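Local coordinates for protein dicer Related Helicase (Caenorhabditis elegans, PDB 6M6S) that binds the end of double-stranded RNA through its C-terminal domain and, as an RIG-I-like helicase, probably couples RNA binding to ATP hydrolysis, at residues B[29-34]-B[111-115]; B[44-50]-B[64-70]. Residue numbers count along the deposited sequence, not the author numbering.

Contact 1 (B[29-34]-B[111-115]). With nucleotides of chain C; nucleotides of chain D.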
loop_
_atom_site.group_PDB
_atom_site.type_symbol
_atom_site.label_atom_id
_atom_site.label_comp_id
_atom_site.label_asym_id
_atom_site.label_seq_id
_atom_site.Cartn_x
_atom_site.Cartn_y
_atom_site.Cartn_z
ATOM N N LYS B 29 -9.968 -17.270 0.280
ATOM C CA LYS B 29 -10.264 -16.743 1.603
ATOM C C LYS B 29 -11.006 -17.724 2.492
ATOM O O LYS B 29 -11.951 -18.404 2.039
ATOM C CB LYS B 29 -11.231 -15.562 1.477
ATOM C CG LYS B 29 -10.780 -14.463 0.599
ATOM C CD LYS B 29 -11.873 -13.360 0.586
ATOM C CE LYS B 29 -13.032 -13.626 -0.335
ATOM N NZ LYS B 29 -13.733 -12.335 -0.516
ATOM N N VAL B 30 -10.656 -17.720 3.777
ATOM C CA VAL B 30 -11.447 -18.401 4.764
ATOM C C VAL B 30 -11.821 -17.356 5.813
ATOM O O VAL B 30 -10.967 -16.941 6.604
ATOM C CB VAL B 30 -10.662 -19.528 5.406
ATOM C CG1 VAL B 30 -11.542 -20.247 6.453
ATOM C CG2 VAL B 30 -10.172 -20.488 4.305
ATOM N N PHE B 31 -13.072 -16.916 5.814
ATOM C CA PHE B 31 -13.494 -15.854 6.739
ATOM C C PHE B 31 -12.490 -14.692 6.822
ATOM O O PHE B 31 -11.992 -14.303 7.907
ATOM C CB PHE B 31 -13.753 -16.436 8.126
ATOM C CG PHE B 31 -14.951 -17.354 8.169
ATOM C CD1 PHE B 31 -16.228 -16.817 8.240
ATOM C CD2 PHE B 31 -14.796 -18.725 8.140
ATOM C CE1 PHE B 31 -17.360 -17.662 8.294
ATOM C CE2 PHE B 31 -15.911 -19.575 8.190
ATOM C CZ PHE B 31 -17.194 -19.039 8.269
ATOM N N SER B 32 -12.199 -14.170 5.652
ATOM C CA SER B 32 -11.326 -13.022 5.506
ATOM C C SER B 32 -9.876 -13.242 5.913
ATOM O O SER B 32 -9.127 -12.274 6.039
ATOM C CB SER B 32 -11.902 -11.771 6.164
ATOM O OG SER B 32 -13.216 -11.525 5.669
ATOM N N ASN B 33 -9.458 -14.509 6.029
ATOM C CA ASN B 33 -8.047 -14.857 6.055
ATOM C C ASN B 33 -7.649 -15.326 4.660
ATOM O O ASN B 33 -8.279 -16.253 4.138
ATOM C CB ASN B 33 -7.872 -16.047 7.005
ATOM C CG ASN B 33 -8.038 -15.647 8.451
ATOM O OD1 ASN B 33 -7.070 -15.231 9.094
ATOM N ND2 ASN B 33 -9.249 -15.783 8.978
ATOM N N TYR B 34 -6.620 -14.727 4.063
ATOM C CA TYR B 34 -6.298 -14.948 2.652
ATOM C C TYR B 34 -5.145 -15.931 2.659
ATOM O O TYR B 34 -3.996 -15.558 3.070
ATOM C CB TYR B 34 -5.937 -13.595 1.997
ATOM C CG TYR B 34 -7.171 -12.697 1.835
ATOM C CD1 TYR B 34 -7.723 -12.039 2.939
ATOM C CD2 TYR B 34 -7.738 -12.441 0.590
ATOM C CE1 TYR B 34 -8.814 -11.231 2.801
ATOM C CE2 TYR B 34 -8.824 -11.573 0.470
ATOM C CZ TYR B 34 -9.355 -11.025 1.569
ATOM O OH TYR B 34 -10.430 -10.153 1.455
ATOM N N TRP B 111 -5.390 -6.814 1.853
ATOM C CA TRP B 111 -5.873 -7.892 0.968
ATOM C C TRP B 111 -7.158 -7.428 0.292
ATOM O O TRP B 111 -7.438 -7.745 -0.863
ATOM C CB TRP B 111 -6.026 -9.284 1.674
ATOM C CG TRP B 111 -4.799 -10.099 1.674
ATOM C CD1 TRP B 111 -4.036 -10.430 2.741
ATOM C CD2 TRP B 111 -4.199 -10.694 0.549
ATOM N NE1 TRP B 111 -2.956 -11.192 2.330
ATOM C CE2 TRP B 111 -3.054 -11.386 0.985
ATOM C CE3 TRP B 111 -4.520 -10.706 -0.813
ATOM C CZ2 TRP B 111 -2.214 -12.070 0.126
ATOM C CZ3 TRP B 111 -3.724 -11.416 -1.646
ATOM C CH2 TRP B 111 -2.551 -12.086 -1.178
ATOM N N SER B 112 -7.945 -6.641 0.999
ATOM C CA SER B 112 -9.156 -6.088 0.421
ATOM C C SER B 112 -8.964 -5.184 -0.806
ATOM O O SER B 112 -9.833 -5.132 -1.672
ATOM C CB SER B 112 -9.978 -5.401 1.499
ATOM O OG SER B 112 -9.132 -4.548 2.251
ATOM N N ASP B 113 -7.819 -4.484 -0.896
ATOM C CA ASP B 113 -7.563 -3.604 -2.050
ATOM C C ASP B 113 -7.083 -4.465 -3.242
ATOM O O ASP B 113 -7.352 -4.097 -4.394
ATOM C CB ASP B 113 -6.453 -2.582 -1.773
ATOM C CG ASP B 113 -6.877 -1.492 -0.794
ATOM O OD1 ASP B 113 -8.028 -1.047 -0.876
ATOM O OD2 ASP B 113 -6.048 -1.094 0.053
ATOM N N VAL B 114 -6.483 -5.597 -2.937
ATOM C CA VAL B 114 -6.079 -6.569 -3.959
ATOM C C VAL B 114 -7.317 -7.071 -4.704
ATOM O O VAL B 114 -7.324 -7.140 -5.941
ATOM C CB VAL B 114 -5.299 -7.740 -3.348
ATOM C CG1 VAL B 114 -4.954 -8.774 -4.411
ATOM C CG2 VAL B 114 -3.987 -7.244 -2.672
ATOM N N GLU B 115 -8.371 -7.442 -3.957
ATOM C CA GLU B 115 -9.664 -7.841 -4.598
ATOM C C GLU B 115 -10.307 -6.800 -5.460
ATOM O O GLU B 115 -10.918 -7.076 -6.508
ATOM C CB GLU B 115 -10.692 -8.243 -3.524
ATOM C CG GLU B 115 -10.296 -9.428 -2.754
ATOM C CD GLU B 115 -11.411 -9.956 -1.802
ATOM O OE1 GLU B 115 -11.438 -9.555 -0.624
ATOM O OE2 GLU B 115 -12.261 -10.745 -2.245
ATOM P P C C 12 -17.307 -16.955 14.227
ATOM O OP1 C C 12 -18.123 -18.167 13.926
ATOM O OP2 C C 12 -17.089 -16.604 15.646
ATOM O "O5'" C C 12 -15.907 -17.072 13.477
ATOM C "C5'" C C 12 -15.828 -17.586 12.160
ATOM C "C4'" C C 12 -14.418 -17.559 11.636
ATOM O "O4'" C C 12 -13.887 -16.226 11.707
ATOM C "C3'" C C 12 -13.391 -18.376 12.386
ATOM O "O3'" C C 12 -13.489 -19.759 12.120
ATOM C "C2'" C C 12 -12.097 -17.776 11.881
ATOM O "O2'" C C 12 -11.808 -18.282 10.587
ATOM C "C1'" C C 12 -12.474 -16.291 11.765
ATOM N N1 C C 12 -11.991 -15.536 12.941
ATOM C C2 C C 12 -10.683 -15.071 12.908
ATOM O O2 C C 12 -10.018 -15.260 11.868
ATOM N N3 C C 12 -10.206 -14.388 13.979
ATOM C C4 C C 12 -10.970 -14.233 15.058
ATOM N N4 C C 12 -10.445 -13.572 16.088
ATOM C C5 C C 12 -12.306 -14.716 15.126
ATOM C C6 C C 12 -12.765 -15.367 14.052
ATOM P P C D 3 -5.246 -7.989 6.614
ATOM O OP1 C D 3 -4.887 -7.812 5.182
ATOM O OP2 C D 3 -4.750 -7.248 7.803
ATOM O "O5'" C D 3 -6.834 -7.784 6.634
ATOM C "C5'" C D 3 -7.669 -8.333 5.623
ATOM C "C4'" C D 3 -9.120 -8.392 6.036
ATOM O "O4'" C D 3 -9.272 -9.258 7.189
ATOM C "C3'" C D 3 -9.769 -7.105 6.511
ATOM O "O3'" C D 3 -10.035 -6.140 5.504
ATOM C "C2'" C D 3 -10.999 -7.639 7.235
ATOM O "O2'" C D 3 -11.991 -8.103 6.322
ATOM C "C1'" C D 3 -10.405 -8.861 7.935
ATOM N N1 C D 3 -9.981 -8.515 9.315
ATOM C C2 C D 3 -10.966 -8.537 10.302
ATOM O O2 C D 3 -12.122 -8.871 9.994
ATOM N N3 C D 3 -10.624 -8.192 11.566
ATOM C C4 C D 3 -9.382 -7.827 11.877
ATOM N N4 C D 3 -9.125 -7.508 13.158
ATOM C C5 C D 3 -8.362 -7.781 10.882
ATOM C C6 C D 3 -8.703 -8.121 9.623
ATOM P P G D 2 -1.918 -9.242 10.859
ATOM O OP1 G D 2 -1.140 -8.475 9.833
ATOM O OP2 G D 2 -2.373 -8.453 12.054
ATOM O "O5'" G D 2 -3.174 -9.807 10.052
ATOM C "C5'" G D 2 -2.972 -10.704 8.967
ATOM C "C4'" G D 2 -4.294 -11.181 8.435
ATOM O "O4'" G D 2 -4.941 -12.009 9.414
ATOM C "C3'" G D 2 -5.332 -10.107 8.124
ATOM O "O3'" G D 2 -5.116 -9.556 6.849
ATOM C "C2'" G D 2 -6.624 -10.907 8.156
ATOM O "O2'" G D 2 -6.732 -11.658 6.951
ATOM C "C1'" G D 2 -6.342 -11.887 9.291
ATOM N N9 G D 2 -6.845 -11.425 10.595
ATOM C C8 G D 2 -6.100 -10.853 11.629
ATOM N N7 G D 2 -6.835 -10.587 12.691
ATOM C C5 G D 2 -8.113 -11.035 12.332
ATOM C C6 G D 2 -9.341 -11.027 13.048
ATOM O O6 G D 2 -9.538 -10.628 14.184
ATOM N N1 G D 2 -10.399 -11.555 12.312
ATOM C C2 G D 2 -10.294 -12.059 11.033
ATOM N N2 G D 2 -11.416 -12.558 10.467
ATOM N N3 G D 2 -9.150 -12.073 10.357
ATOM C C4 G D 2 -8.126 -11.552 11.059
#
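A side-chain contact joins the beta hairpin of strands 27-30 and 33-36 to helix 111-117, beside the bound RNA duplex. The Y34 ring and the five-membered ring of W111 are near parallel (5°) but slid apart so that they barely overlap, centroids 4.6 Å apart. Each CB makes a CH-pi contact instead: W111 CB is 3.4 Å from the Y34 centroid, Y34 CB 3.6 Å from the W111 five-membered centroid. E115 meets the hydroxyl end of Y34: OE1 accepts a very short 2.4 Å hydrogen bond from Y34 OH, and OE2 forms a 2.8 Å salt bridge with K29 NZ. This hairpin of the RIG-I-type C-terminal domain turns through a type I' beta turn, V30 to N33, which meets the end of the duplex. N2 and O2' of G2 of chain D donate hydrogen bonds to F31 O (3.2 Å) and S32 O (2.6 Å). N33 ND2 donates a hydrogen bond to O2 of cytidine 12 of chain C (3.0 Å). The F31 ring packs one face over that nucleotide's sugar.

Contact 2 (B[44-50]-B[64-70]). With ZN (zinc ion), chain F.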
loop_
_atom_site.group_PDB
_atom_site.type_symbol
_atom_site.label_atom_id
_atom_site.label_comp_id
_atom_site.label_asym_id
_atom_site.label_seq_id
_atom_site.Cartn_x
_atom_site.Cartn_y
_atom_site.Cartn_z
ATOM N N PHE B 44 9.265 -22.522 -0.947
ATOM C CA PHE B 44 9.741 -21.118 -0.973
ATOM C C PHE B 44 9.612 -20.410 0.365
ATOM O O PHE B 44 9.792 -19.172 0.481
ATOM C CB PHE B 44 9.026 -20.350 -2.087
ATOM C CG PHE B 44 9.132 -21.044 -3.404
ATOM C CD1 PHE B 44 10.378 -21.389 -3.901
ATOM C CD2 PHE B 44 7.983 -21.468 -4.072
ATOM C CE1 PHE B 44 10.489 -22.078 -5.102
ATOM C CE2 PHE B 44 8.078 -22.171 -5.273
ATOM C CZ PHE B 44 9.344 -22.486 -5.783
ATOM N N LEU B 45 9.308 -21.175 1.409
ATOM C CA LEU B 45 9.117 -20.601 2.736
ATOM C C LEU B 45 9.936 -21.346 3.783
ATOM O O LEU B 45 9.949 -22.596 3.820
ATOM C CB LEU B 45 7.664 -20.664 3.166
ATOM C CG LEU B 45 6.684 -19.967 2.217
ATOM C CD1 LEU B 45 5.297 -20.284 2.622
ATOM C CD2 LEU B 45 6.918 -18.407 2.291
ATOM N N HIS B 46 10.575 -20.607 4.688
ATOM C CA HIS B 46 11.062 -21.234 5.917
ATOM C C HIS B 46 9.993 -21.077 7.013
ATOM O O HIS B 46 9.312 -20.024 7.120
ATOM C CB HIS B 46 12.367 -20.584 6.473
ATOM C CG HIS B 46 13.562 -20.690 5.560
ATOM N ND1 HIS B 46 14.336 -21.832 5.467
ATOM C CD2 HIS B 46 14.141 -19.775 4.735
ATOM C CE1 HIS B 46 15.314 -21.632 4.597
ATOM N NE2 HIS B 46 15.228 -20.387 4.144
ATOM N N VAL B 47 9.883 -22.098 7.861
ATOM C CA VAL B 47 8.877 -22.117 8.900
ATOM C C VAL B 47 9.612 -22.047 10.215
ATOM O O VAL B 47 10.452 -22.921 10.503
ATOM C CB VAL B 47 8.015 -23.420 8.772
ATOM C CG1 VAL B 47 7.088 -23.578 9.966
ATOM C CG2 VAL B 47 7.273 -23.482 7.424
ATOM N N GLU B 48 9.337 -21.006 11.018
ATOM C CA GLU B 48 10.103 -20.732 12.227
ATOM C C GLU B 48 9.146 -20.646 13.443
ATOM O O GLU B 48 8.207 -19.849 13.414
ATOM C CB GLU B 48 10.912 -19.449 12.077
ATOM C CG GLU B 48 11.821 -19.191 13.264
ATOM C CD GLU B 48 13.181 -19.967 13.207
ATOM O OE1 GLU B 48 13.486 -20.690 12.216
ATOM O OE2 GLU B 48 13.961 -19.823 14.169
ATOM N N SER B 49 9.358 -21.449 14.495
ATOM C CA SER B 49 8.449 -21.400 15.635
ATOM C C SER B 49 8.419 -20.009 16.288
ATOM O O SER B 49 9.436 -19.339 16.351
ATOM C CB SER B 49 8.885 -22.436 16.680
ATOM O OG SER B 49 8.142 -22.259 17.882
ATOM N N LYS B 50 7.264 -19.564 16.786
ATOM C CA LYS B 50 7.224 -18.252 17.477
ATOM C C LYS B 50 7.566 -18.279 18.971
ATOM O O LYS B 50 7.911 -17.238 19.578
ATOM C CB LYS B 50 5.857 -17.566 17.293
ATOM C CG LYS B 50 5.705 -16.878 15.968
ATOM C CD LYS B 50 4.450 -16.018 15.914
ATOM C CE LYS B 50 4.552 -14.806 16.831
ATOM N NZ LYS B 50 3.331 -13.964 16.723
ATOM N N LEU B 64 -0.192 -20.080 13.759
ATOM C CA LEU B 64 0.930 -20.853 14.331
ATOM C C LEU B 64 2.312 -20.242 13.967
ATOM O O LEU B 64 2.546 -19.048 14.221
ATOM C CB LEU B 64 0.823 -22.312 13.923
ATOM C CG LEU B 64 -0.442 -23.073 14.349
ATOM C CD1 LEU B 64 -0.478 -24.479 13.680
ATOM C CD2 LEU B 64 -0.470 -23.224 15.903
ATOM N N SER B 65 3.198 -21.012 13.322
ATOM C CA SER B 65 4.603 -20.598 13.126
ATOM C C SER B 65 4.767 -19.408 12.187
ATOM O O SER B 65 3.951 -19.207 11.290
ATOM C CB SER B 65 5.381 -21.778 12.537
ATOM O OG SER B 65 5.014 -22.970 13.215
ATOM N N ASP B 66 5.813 -18.624 12.366
ATOM C CA ASP B 66 6.093 -17.558 11.391
ATOM C C ASP B 66 6.558 -18.203 10.094
ATOM O O ASP B 66 7.123 -19.313 10.113
ATOM C CB ASP B 66 7.194 -16.635 11.922
ATOM C CG ASP B 66 6.645 -15.578 12.854
ATOM O OD1 ASP B 66 5.556 -15.035 12.536
ATOM O OD2 ASP B 66 7.271 -15.323 13.899
ATOM N N ILE B 67 6.332 -17.549 8.943
ATOM C CA ILE B 67 6.916 -17.976 7.655
ATOM C C ILE B 67 7.851 -16.902 7.119
ATOM O O ILE B 67 7.556 -15.672 7.254
ATOM C CB ILE B 67 5.874 -18.312 6.601
ATOM C CG1 ILE B 67 4.789 -17.206 6.476
ATOM C CG2 ILE B 67 5.267 -19.739 6.934
ATOM C CD1 ILE B 67 3.841 -17.467 5.259
ATOM N N LYS B 68 9.014 -17.329 6.592
ATOM C CA LYS B 68 10.015 -16.363 6.093
ATOM C C LYS B 68 10.318 -16.681 4.667
ATOM O O LYS B 68 10.246 -17.832 4.260
ATOM C CB LYS B 68 11.369 -16.522 6.862
ATOM C CG LYS B 68 11.246 -16.715 8.358
ATOM C CD LYS B 68 10.713 -15.471 9.020
ATOM C CE LYS B 68 10.652 -15.647 10.565
ATOM N NZ LYS B 68 10.239 -14.382 11.363
ATOM N N CYS B 69 10.671 -15.656 3.883
ATOM C CA CYS B 69 11.089 -15.841 2.503
ATOM C C CYS B 69 12.244 -16.832 2.492
ATOM O O CYS B 69 13.195 -16.668 3.246
ATOM C CB CYS B 69 11.527 -14.492 1.885
ATOM S SG CYS B 69 12.225 -14.685 0.241
ATOM N N PHE B 70 12.165 -17.886 1.672
ATOM C CA PHE B 70 13.265 -18.870 1.592
ATOM C C PHE B 70 14.596 -18.218 1.226
ATOM O O PHE B 70 15.654 -18.624 1.734
ATOM C CB PHE B 70 12.971 -20.002 0.575
ATOM C CG PHE B 70 13.995 -21.140 0.602
ATOM C CD1 PHE B 70 13.915 -22.152 1.561
ATOM C CD2 PHE B 70 15.024 -21.194 -0.336
ATOM C CE1 PHE B 70 14.846 -23.191 1.597
ATOM C CE2 PHE B 70 15.974 -22.247 -0.315
ATOM C CZ PHE B 70 15.882 -23.236 0.662
HETATM ZN ZN ZN F . 12.769 -12.445 -0.071
#
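Strand 45-48 pairs antiparallel with 64-69, the end of strand 61-69; their axes approach to 4.5 Å at an angle of 149°. H46-K68 and E48-D66 are hydrogen-bonded pairs: H46 N to K68 O and K68 N to H46 O are both 2.8 Å; E48 N to D66 O and D66 N to E48 O are both 2.9 Å. L45-C69 and V47-I67 are non-hydrogen-bonded pairs. Beyond the bridges, F70 N still reaches F44 O at 3.0 Å. H46, E48, D66 and K68 share one face. H46 NE2 donates to F70 O (3.0 Å), and its ring lies nearly parallel to the F70 ring but offset, centroids 4.5 Å apart. K68 NZ salt-bridges D75. V47 CG2 meets I67 CG2 (4.3 Å) on the other face. C69 SG binds zinc at 2.3 Å, in the four-cysteine site of this RIG-I-type C-terminal domain, completed by C14, C17 and C72. Strand 45-48 edges its sheet. Helix 140-167 packs on V47 and S65, while I67 packs against strands 75-82 and 85-90.

Both contacts are partly buried and lie on opposite sides of the chain's centre, with their own centres about 20 Å apart. They do not touch. Strands 33-36 and 45-48 are consecutive in the chain, and contact 2 is nested within the loop that contact 1 closes. No strand or helix is common to both. Contact 1 joins a hairpin to a helix through side chains alone, with a buried aromatic pair and a charged group at its edge. Contact 2 is held mainly by backbone hydrogen bonds and buries 716 Å², against 255 Å². Contact 1 borders the RNA directly; contact 2 includes a ligand of the zinc ion.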